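Local coordinates for protein BONZAI 1 (Arabidopsis thaliana, PDB 6KXT) that binds phospholipids in a calcium-dependent manner and restrains plant cell death and defence responses, seen here as its second C2 domain, at residues 108-119 with 131-142. Sequence-based numbering, arbitrary orientation. Where two conformers were deposited one is given.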
loop_
_atom_site.group_PDB
_atom_site.type_symbol
_atom_site.label_atom_id
_atom_site.label_comp_id
_atom_site.label_asym_id
_atom_site.label_seq_id
_atom_site.Cartn_x
_atom_site.Cartn_y
_atom_site.Cartn_z
ATOM N N GLU A 108 -6.393 -5.852 -7.031
ATOM C CA GLU A 108 -6.722 -6.137 -8.440
ATOM C C GLU A 108 -8.142 -5.648 -8.728
ATOM O O GLU A 108 -8.344 -5.073 -9.803
ATOM C CB GLU A 108 -6.563 -7.624 -8.675
ATOM C CG GLU A 108 -6.795 -8.036 -10.110
ATOM C CD GLU A 108 -6.521 -9.522 -10.373
ATOM O OE1 GLU A 108 -6.704 -10.309 -9.485
ATOM O OE2 GLU A 108 -6.130 -9.811 -11.497
ATOM N N LYS A 109 -9.077 -5.841 -7.817
ATOM C CA LYS A 109 -10.476 -5.396 -8.039
ATOM C C LYS A 109 -10.511 -3.862 -8.129
ATOM O O LYS A 109 -11.222 -3.329 -9.011
ATOM C CB LYS A 109 -11.371 -5.990 -6.966
ATOM C CG LYS A 109 -11.580 -7.494 -7.073
ATOM C CD LYS A 109 -12.265 -7.981 -5.833
ATOM C CE LYS A 109 -12.562 -9.459 -5.863
ATOM N NZ LYS A 109 -11.352 -10.297 -5.720
ATOM N N LEU A 110 -9.768 -3.148 -7.295
ATOM C CA LEU A 110 -9.747 -1.670 -7.397
ATOM C C LEU A 110 -9.213 -1.293 -8.773
ATOM O O LEU A 110 -9.778 -0.379 -9.440
ATOM C CB LEU A 110 -8.818 -1.054 -6.341
ATOM C CG LEU A 110 -9.286 -1.161 -4.907
ATOM C CD1 LEU A 110 -8.158 -0.788 -3.970
ATOM C CD2 LEU A 110 -10.506 -0.298 -4.654
ATOM N N HIS A 111 -8.161 -1.934 -9.227
ATOM C CA HIS A 111 -7.604 -1.661 -10.558
ATOM C C HIS A 111 -8.667 -1.924 -11.641
ATOM O O HIS A 111 -8.855 -1.099 -12.544
ATOM C CB HIS A 111 -6.382 -2.514 -10.734
ATOM C CG HIS A 111 -5.845 -2.395 -12.103
ATOM N ND1 HIS A 111 -5.318 -1.246 -12.655
ATOM C CD2 HIS A 111 -5.857 -3.321 -13.090
ATOM C CE1 HIS A 111 -5.008 -1.506 -13.933
ATOM N NE2 HIS A 111 -5.327 -2.758 -14.200
ATOM N N LEU A 112 -9.286 -3.097 -11.629
ATOM C CA LEU A 112 -10.280 -3.467 -12.662
ATOM C C LEU A 112 -11.442 -2.502 -12.702
ATOM O O LEU A 112 -11.919 -2.182 -13.830
ATOM C CB LEU A 112 -10.796 -4.902 -12.432
ATOM C CG LEU A 112 -9.744 -5.994 -12.656
ATOM C CD1 LEU A 112 -10.270 -7.350 -12.187
ATOM C CD2 LEU A 112 -9.301 -6.061 -14.105
ATOM N N ALA A 113 -11.895 -2.002 -11.553
ATOM C CA ALA A 113 -13.082 -1.137 -11.442
ATOM C C ALA A 113 -12.703 0.334 -11.641
ATOM O O ALA A 113 -13.591 1.148 -11.777
ATOM C CB ALA A 113 -13.738 -1.323 -10.108
ATOM N N GLY A 114 -11.432 0.663 -11.632
ATOM C CA GLY A 114 -10.978 2.063 -11.688
ATOM C C GLY A 114 -11.433 2.868 -10.488
ATOM O O GLY A 114 -11.953 4.026 -10.650
ATOM N N GLN A 115 -11.390 2.277 -9.331
ATOM C CA GLN A 115 -11.915 2.866 -8.087
ATOM C C GLN A 115 -10.757 3.003 -7.096
ATOM O O GLN A 115 -9.904 2.097 -7.047
ATOM C CB GLN A 115 -13.048 1.993 -7.513
ATOM C CG GLN A 115 -14.363 2.073 -8.325
ATOM C CD GLN A 115 -15.170 3.316 -8.030
ATOM O OE1 GLN A 115 -15.836 3.365 -7.012
ATOM N NE2 GLN A 115 -15.175 4.314 -8.905
ATOM N N GLY A 116 -10.798 4.033 -6.288
ATOM C CA GLY A 116 -9.821 4.164 -5.210
ATOM C C GLY A 116 -10.342 3.626 -3.882
ATOM O O GLY A 116 -11.501 3.239 -3.760
ATOM N N ILE A 117 -9.468 3.638 -2.918
ATOM C CA ILE A 117 -9.785 3.296 -1.505
ATOM C C ILE A 117 -9.370 4.495 -0.651
ATOM O O ILE A 117 -8.177 4.870 -0.705
ATOM C CB ILE A 117 -9.166 1.949 -1.067
ATOM C CG1 ILE A 117 -9.460 1.691 0.409
ATOM C CG2 ILE A 117 -7.669 1.858 -1.271
ATOM C CD1 ILE A 117 -10.858 1.395 0.663
ATOM N N ASN A 118 -10.295 5.003 0.157
ATOM C CA ASN A 118 -9.937 6.124 1.043
ATOM C C ASN A 118 -8.970 5.655 2.142
ATOM O O ASN A 118 -9.179 4.581 2.724
ATOM C CB ASN A 118 -11.153 6.780 1.649
ATOM C CG ASN A 118 -11.904 7.600 0.624
ATOM O OD1 ASN A 118 -12.501 7.067 -0.307
ATOM N ND2 ASN A 118 -11.929 8.914 0.805
ATOM N N PHE A 119 -7.955 6.431 2.418
ATOM C CA PHE A 119 -7.104 6.204 3.589
ATOM C C PHE A 119 -7.905 6.398 4.868
ATOM O O PHE A 119 -8.845 7.210 4.891
ATOM C CB PHE A 119 -5.934 7.166 3.536
ATOM C CG PHE A 119 -4.820 6.807 2.584
ATOM C CD1 PHE A 119 -4.080 5.654 2.759
ATOM C CD2 PHE A 119 -4.485 7.598 1.504
ATOM C CE1 PHE A 119 -3.025 5.301 1.910
ATOM C CE2 PHE A 119 -3.436 7.259 0.658
ATOM C CZ PHE A 119 -2.695 6.099 0.856
ATOM N N LEU A 131 -10.198 9.557 5.769
ATOM C CA LEU A 131 -9.652 10.767 5.160
ATOM C C LEU A 131 -10.234 10.969 3.770
ATOM O O LEU A 131 -10.736 10.008 3.173
ATOM C CB LEU A 131 -8.138 10.617 5.065
ATOM C CG LEU A 131 -7.417 10.343 6.378
ATOM C CD1 LEU A 131 -5.943 10.097 6.201
ATOM C CD2 LEU A 131 -7.651 11.507 7.354
ATOM N N LYS A 132 -10.041 12.144 3.221
ATOM C CA LYS A 132 -10.431 12.477 1.842
ATOM C C LYS A 132 -9.429 11.874 0.856
ATOM O O LYS A 132 -9.834 11.714 -0.337
ATOM C CB LYS A 132 -10.522 13.988 1.691
ATOM C CG LYS A 132 -11.696 14.567 2.443
ATOM C CD LYS A 132 -11.855 16.060 2.164
ATOM C CE LYS A 132 -12.966 16.680 2.987
ATOM N NZ LYS A 132 -13.204 18.099 2.625
ATOM N N SER A 133 -8.175 11.716 1.254
ATOM C CA SER A 133 -7.136 11.158 0.379
ATOM C C SER A 133 -7.478 9.713 0.020
ATOM O O SER A 133 -8.102 8.984 0.834
ATOM C CB SER A 133 -5.788 11.284 0.953
ATOM O OG SER A 133 -5.715 10.706 2.255
ATOM N N GLN A 134 -7.064 9.301 -1.169
ATOM C CA GLN A 134 -7.336 7.968 -1.760
ATOM C C GLN A 134 -6.097 7.357 -2.372
ATOM O O GLN A 134 -5.215 8.059 -2.863
ATOM C CB GLN A 134 -8.441 8.028 -2.804
ATOM C CG GLN A 134 -9.776 8.439 -2.184
ATOM C CD GLN A 134 -10.859 8.726 -3.184
ATOM O OE1 GLN A 134 -10.589 9.358 -4.213
ATOM N NE2 GLN A 134 -12.068 8.286 -2.893
ATOM N N LEU A 135 -6.039 6.035 -2.301
ATOM C CA LEU A 135 -5.047 5.171 -2.933
ATOM C C LEU A 135 -5.715 4.514 -4.138
ATOM O O LEU A 135 -6.851 4.015 -4.047
ATOM C CB LEU A 135 -4.576 4.071 -1.965
ATOM C CG LEU A 135 -3.546 3.077 -2.490
ATOM C CD1 LEU A 135 -2.204 3.708 -2.686
ATOM C CD2 LEU A 135 -3.407 1.896 -1.536
ATOM N N PHE A 136 -5.034 4.506 -5.248
ATOM C CA PHE A 136 -5.442 3.880 -6.506
ATOM C C PHE A 136 -4.397 2.881 -6.953
ATOM O O PHE A 136 -3.178 3.012 -6.634
ATOM C CB PHE A 136 -5.672 4.924 -7.591
ATOM C CG PHE A 136 -6.856 5.818 -7.363
ATOM C CD1 PHE A 136 -6.769 6.951 -6.597
ATOM C CD2 PHE A 136 -8.068 5.530 -8.002
ATOM C CE1 PHE A 136 -7.900 7.745 -6.369
ATOM C CE2 PHE A 136 -9.171 6.337 -7.796
ATOM C CZ PHE A 136 -9.085 7.431 -6.990
ATOM N N VAL A 137 -4.825 1.893 -7.738
ATOM C CA VAL A 137 -3.960 0.819 -8.269
ATOM C C VAL A 137 -3.914 1.048 -9.787
ATOM O O VAL A 137 -4.888 0.701 -10.487
ATOM C CB VAL A 137 -4.475 -0.567 -7.874
ATOM C CG1 VAL A 137 -3.538 -1.634 -8.444
ATOM C CG2 VAL A 137 -4.591 -0.659 -6.371
ATOM N N ASP A 138 -2.887 1.748 -10.253
ATOM C CA ASP A 138 -2.798 2.173 -11.678
ATOM C C ASP A 138 -2.444 0.978 -12.542
ATOM O O ASP A 138 -2.790 0.942 -13.715
ATOM C CB ASP A 138 -1.737 3.252 -11.894
ATOM C CG ASP A 138 -2.208 4.679 -11.690
ATOM O OD1 ASP A 138 -3.375 4.871 -11.255
ATOM O OD2 ASP A 138 -1.375 5.575 -11.979
ATOM N N LYS A 139 -1.656 0.047 -12.017
ATOM C CA LYS A 139 -1.248 -1.158 -12.768
ATOM C C LYS A 139 -1.212 -2.339 -11.808
ATOM O O LYS A 139 -0.801 -2.183 -10.634
ATOM C CB LYS A 139 0.147 -1.006 -13.364
ATOM C CG LYS A 139 0.669 -2.226 -14.102
ATOM C CD LYS A 139 2.029 -2.017 -14.682
ATOM C CE LYS A 139 2.378 -3.047 -15.745
ATOM N NZ LYS A 139 3.683 -2.742 -16.352
ATOM N N PHE A 140 -1.618 -3.508 -12.293
ATOM C CA PHE A 140 -1.654 -4.762 -11.514
ATOM C C PHE A 140 -1.397 -5.890 -12.526
ATOM O O PHE A 140 -2.324 -6.156 -13.321
ATOM C CB PHE A 140 -2.974 -4.978 -10.796
ATOM C CG PHE A 140 -2.978 -6.135 -9.827
ATOM C CD1 PHE A 140 -3.121 -7.440 -10.286
ATOM C CD2 PHE A 140 -2.893 -5.941 -8.456
ATOM C CE1 PHE A 140 -3.140 -8.497 -9.375
ATOM C CE2 PHE A 140 -2.930 -7.009 -7.565
ATOM C CZ PHE A 140 -3.020 -8.291 -8.049
ATOM N N THR A 141 -0.215 -6.463 -12.501
ATOM C CA THR A 141 0.197 -7.471 -13.498
ATOM C C THR A 141 0.806 -8.656 -12.773
ATOM O O THR A 141 1.731 -8.486 -11.993
ATOM C CB THR A 141 1.163 -6.892 -14.535
ATOM O OG1 THR A 141 0.561 -5.748 -15.152
ATOM C CG2 THR A 141 1.504 -7.917 -15.590
ATOM N N GLU A 142 0.353 -9.843 -13.137
ATOM C CA GLU A 142 0.835 -11.143 -12.619
ATOM C C GLU A 142 1.687 -11.857 -13.660
ATOM O O GLU A 142 1.335 -11.844 -14.848
ATOM C CB GLU A 142 -0.331 -12.030 -12.268
ATOM C CG GLU A 142 -1.104 -11.535 -11.067
ATOM C CD GLU A 142 -2.308 -12.392 -10.732
ATOM O OE1 GLU A 142 -2.918 -12.941 -11.668
ATOM O OE2 GLU A 142 -2.704 -12.459 -9.573
HETATM O O HOH W 1 -7.551 1.813 -8.481
HETATM O O HOH W 2 -12.623 11.254 -0.785
#
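An antiparallel strand pair in the five-stranded sheet of a C2 beta-sandwich, extended by a helix over the part of the same strand around and beyond its beta bulge at Asp-138 and Lys-139, joins residues 108-119 to 131-142. Ile-117 and Leu-135 form a hydrogen-bonded pair: Ile-117 N reaches Leu-135 O, and Leu-135 N returns to Ile-117 O, each at 2.9 Å. Asn-118 and Gln-134 make the next, non-hydrogen-bonded pair, and their side chains run side by side with amide planes 69° apart. Gln-134 NE2 gives a nearly straight bond to Asn-118 OD1 (2.9 Å), yet arrives above that carbonyl plane. Asn-118 ND2 bonds in the carbonyl plane of Leu-131 O (2.9 Å) and also donates to a water held by Lys-132 O, which ties the side chain to the corner at Lys-132. Replacing Asn-118 by alanine removes both amide atoms, and Leu-131 O and Gln-134 NE2 would probably lose these partners, leaving the Gln-134 amide freer to turn. Phe-119 N bonds Ser-133 O (3.0 Å) and Leu-131 N bonds Phe-119 O (2.8 Å), with Ser-133 OG at the Phe-119 ring edge.

Where pairing ends, Gly-116 CA sits over one face of the Phe-136 ring, 3.7 Å from the centroid; a CB there would clash. A water then bridges Gln-115 O and Val-137 N. His-111 swings its ring out opposite its own backbone N (chi1 174°), one face over Phe-140 N; Val-137 O lies near the ring plane, while ND1 donates to it from above the carbonyl plane (2.9 Å, 151°). One turn earlier, Glu-108 CB stands over the centre of the Phe-140 ring, while Lys-77 salt-bridges both Glu-108 and Glu-142.

Strand 133-143 lies between 117-121 and 13-21; Leu-135 and Phe-119 face the second sheet at Ile-83 and Cys-85, and helix 104-113 packs beyond the end of the pairing.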